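Local coordinates for hypothetical protein TM1012 (Thermotoga maritima, PDB 2FCL) that is of unknown function but probably transfers a nucleotidyl group, being related to aminoglycoside 2''-adenylyltransferases, at residues S43-V49 / V139-E145. Numbering follows the deposited sequence.
Sequences SFALQGV and VLSLEYE
With CG anti to its carbonyl carbon and the chain extended beyond it, Q47 lays its amide between V139 and L142, while S43, its OG swung opposite the backbone N (chi1 174°), offers that oxygen to the same amide nitrogen. NE2 of Q47 thus has two acceptors, both near the amide plane: L140 O at 3.0 Å, with an N-H...O angle of 155°, and S43 OG, by a more bent bond. V139 CG2 lies 3.6 Å from Q47 CD. On the amide oxygen, L142 CG comes within 3.7 Å of Q47 OE1. Shortening Q47 to an alanine is likely to take the N-H from both L140 O and S43 OG, leaving the carbonyl to a bridging water, and to open a gap between V139 and L142. That water accepts from S43 OG and donates to L140 O and, at 2.7 Å, to E145 OE2, an oxygen that also accepts from G40 N. A second water joins Q47 OE1 to L142 N. The contact sets the C-terminal end of helix 40-46, which follows the edge strand 36-39 of the mixed sheet in this nucleotidyltransferase-like fold, against the start of helix 142-149. G48, at positive phi, closes the first helix in a Schellman motif; S141 N-caps the second through OG to Y144 N. Beside the polar cluster, F44 CD1 meets L142 CD2 at 3.5 Å. CE1 of the F44 ring lies 3.5 Å from E145 OE2, the ring and carboxylate planes 55° apart. The other methyl of L142, CD1, reaches V49 CG2 at 4.0 Å.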
loop_
_atom_site.group_PDB
_atom_site.type_symbol
_atom_site.label_atom_id
_atom_site.label_comp_id
_atom_site.label_asym_id
_atom_site.label_seq_id
_atom_site.Cartn_x
_atom_site.Cartn_y
_atom_site.Cartn_z
ATOM N N SER A 43 -2.966 -6.250 -0.141
ATOM C CA SER A 43 -4.113 -5.865 0.671
ATOM C C SER A 43 -5.374 -6.567 0.193
ATOM O O SER A 43 -6.156 -7.080 0.994
ATOM C CB SER A 43 -4.346 -4.374 0.596
ATOM O OG SER A 43 -5.540 -4.001 1.269
ATOM N N PHE A 44 -5.579 -6.590 -1.116
ATOM C CA PHE A 44 -6.764 -7.222 -1.667
ATOM C C PHE A 44 -6.762 -8.701 -1.284
ATOM O O PHE A 44 -7.765 -9.234 -0.824
ATOM C CB PHE A 44 -6.799 -7.082 -3.196
ATOM C CG PHE A 44 -6.740 -5.668 -3.712
ATOM C CD1 PHE A 44 -7.063 -4.578 -2.942
ATOM C CD2 PHE A 44 -6.323 -5.449 -5.011
ATOM C CE1 PHE A 44 -7.012 -3.315 -3.453
ATOM C CE2 PHE A 44 -6.244 -4.179 -5.518
ATOM C CZ PHE A 44 -6.589 -3.108 -4.740
ATOM N N ALA A 45 -5.624 -9.366 -1.467
ATOM C CA ALA A 45 -5.520 -10.780 -1.134
ATOM C C ALA A 45 -5.737 -11.046 0.348
ATOM O O ALA A 45 -6.434 -11.984 0.730
ATOM C CB ALA A 45 -4.187 -11.344 -1.603
ATOM N N LEU A 46 -5.159 -10.206 1.201
ATOM C CA LEU A 46 -5.367 -10.334 2.637
ATOM C C LEU A 46 -6.833 -10.237 3.006
ATOM O O LEU A 46 -7.262 -10.839 3.986
ATOM C CB LEU A 46 -4.595 -9.249 3.383
ATOM C CG LEU A 46 -3.087 -9.482 3.493
ATOM C CD1 LEU A 46 -2.390 -8.222 3.956
ATOM C CD2 LEU A 46 -2.783 -10.646 4.410
ATOM N N GLN A 47 -7.577 -9.432 2.254
ATOM C CA GLN A 47 -9.001 -9.223 2.496
ATOM C C GLN A 47 -9.893 -10.212 1.768
ATOM O O GLN A 47 -11.105 -10.106 1.849
ATOM C CB GLN A 47 -9.379 -7.778 2.146
ATOM C CG GLN A 47 -8.644 -6.783 3.032
ATOM C CD GLN A 47 -9.113 -5.371 2.863
ATOM O OE1 GLN A 47 -10.216 -5.031 3.279
ATOM N NE2 GLN A 47 -8.298 -4.541 2.214
ATOM N N GLY A 48 -9.302 -11.201 1.107
ATOM C CA GLY A 48 -10.063 -12.284 0.494
ATOM C C GLY A 48 -10.256 -12.238 -1.005
ATOM O O GLY A 48 -10.904 -13.130 -1.558
ATOM N N VAL A 49 -9.743 -11.209 -1.680
ATOM C CA VAL A 49 -9.921 -11.082 -3.136
ATOM C C VAL A 49 -8.849 -11.926 -3.805
ATOM O O VAL A 49 -7.675 -11.728 -3.542
ATOM C CB VAL A 49 -9.799 -9.616 -3.601
ATOM C CG1 VAL A 49 -10.241 -9.461 -5.055
ATOM C CG2 VAL A 49 -10.579 -8.688 -2.693
ATOM N N VAL A 139 -4.749 -2.479 6.618
ATOM C CA VAL A 139 -5.033 -2.509 5.196
ATOM C C VAL A 139 -6.007 -1.399 4.860
ATOM O O VAL A 139 -6.671 -0.845 5.729
ATOM C CB VAL A 139 -5.617 -3.866 4.722
ATOM C CG1 VAL A 139 -4.654 -5.010 4.976
ATOM C CG2 VAL A 139 -6.947 -4.153 5.405
ATOM N N LEU A 140 -6.061 -1.079 3.581
ATOM C CA LEU A 140 -6.851 0.011 3.093
ATOM C C LEU A 140 -8.216 -0.497 2.616
ATOM O O LEU A 140 -8.333 -1.534 1.987
ATOM C CB LEU A 140 -6.085 0.689 1.940
ATOM C CG LEU A 140 -6.604 2.032 1.423
ATOM C CD1 LEU A 140 -6.805 3.017 2.540
ATOM C CD2 LEU A 140 -5.633 2.595 0.415
ATOM N N SER A 141 -9.257 0.251 2.932
ATOM C CA SER A 141 -10.614 -0.016 2.460
ATOM C C SER A 141 -10.688 -0.379 0.977
ATOM O O SER A 141 -10.172 0.366 0.153
ATOM C CB SER A 141 -11.457 1.247 2.675
ATOM O OG SER A 141 -12.680 1.203 1.981
ATOM N N LEU A 142 -11.334 -1.500 0.661
ATOM C CA LEU A 142 -11.501 -1.920 -0.737
ATOM C C LEU A 142 -12.365 -0.937 -1.517
ATOM O O LEU A 142 -12.090 -0.661 -2.672
ATOM C CB LEU A 142 -12.114 -3.315 -0.817
ATOM C CG LEU A 142 -11.236 -4.436 -0.260
ATOM C CD1 LEU A 142 -11.957 -5.779 -0.323
ATOM C CD2 LEU A 142 -9.919 -4.525 -0.990
ATOM N N GLU A 143 -13.391 -0.390 -0.876
ATOM C CA GLU A 143 -14.233 0.613 -1.528
ATOM C C GLU A 143 -13.420 1.844 -1.888
ATOM O O GLU A 143 -13.565 2.404 -2.989
ATOM C CB GLU A 143 -15.435 0.992 -0.656
ATOM C CG GLU A 143 -16.464 -0.120 -0.488
ATOM C CD GLU A 143 -17.233 -0.436 -1.765
ATOM O OE1 GLU A 143 -17.011 0.238 -2.795
ATOM O OE2 GLU A 143 -18.047 -1.380 -1.741
ATOM N N TYR A 144 -12.559 2.275 -0.962
ATOM C CA TYR A 144 -11.684 3.402 -1.222
ATOM C C TYR A 144 -10.756 3.126 -2.415
ATOM O O TYR A 144 -10.609 3.966 -3.304
ATOM C CB TYR A 144 -10.871 3.772 0.031
ATOM C CG TYR A 144 -9.935 4.928 -0.186
ATOM C CD1 TYR A 144 -8.649 4.717 -0.676
ATOM C CD2 TYR A 144 -10.340 6.220 0.052
ATOM C CE1 TYR A 144 -7.811 5.765 -0.908
ATOM C CE2 TYR A 144 -9.509 7.260 -0.176
ATOM C CZ TYR A 144 -8.241 7.046 -0.655
ATOM O OH TYR A 144 -7.414 8.138 -0.845
ATOM N N GLU A 145 -10.124 1.964 -2.437
ATOM C CA GLU A 145 -9.240 1.634 -3.565
ATOM C C GLU A 145 -9.990 1.513 -4.863
ATOM O O GLU A 145 -9.487 1.932 -5.895
ATOM C CB GLU A 145 -8.439 0.385 -3.287
ATOM C CG GLU A 145 -7.470 0.582 -2.105
ATOM C CD GLU A 145 -6.048 0.193 -2.433
ATOM O OE1 GLU A 145 -5.450 0.805 -3.335
ATOM O OE2 GLU A 145 -5.481 -0.705 -1.785
HETATM O O HOH W 1 -6.934 -2.381 -0.242
HETATM O O HOH W 2 -12.253 -3.243 2.843
#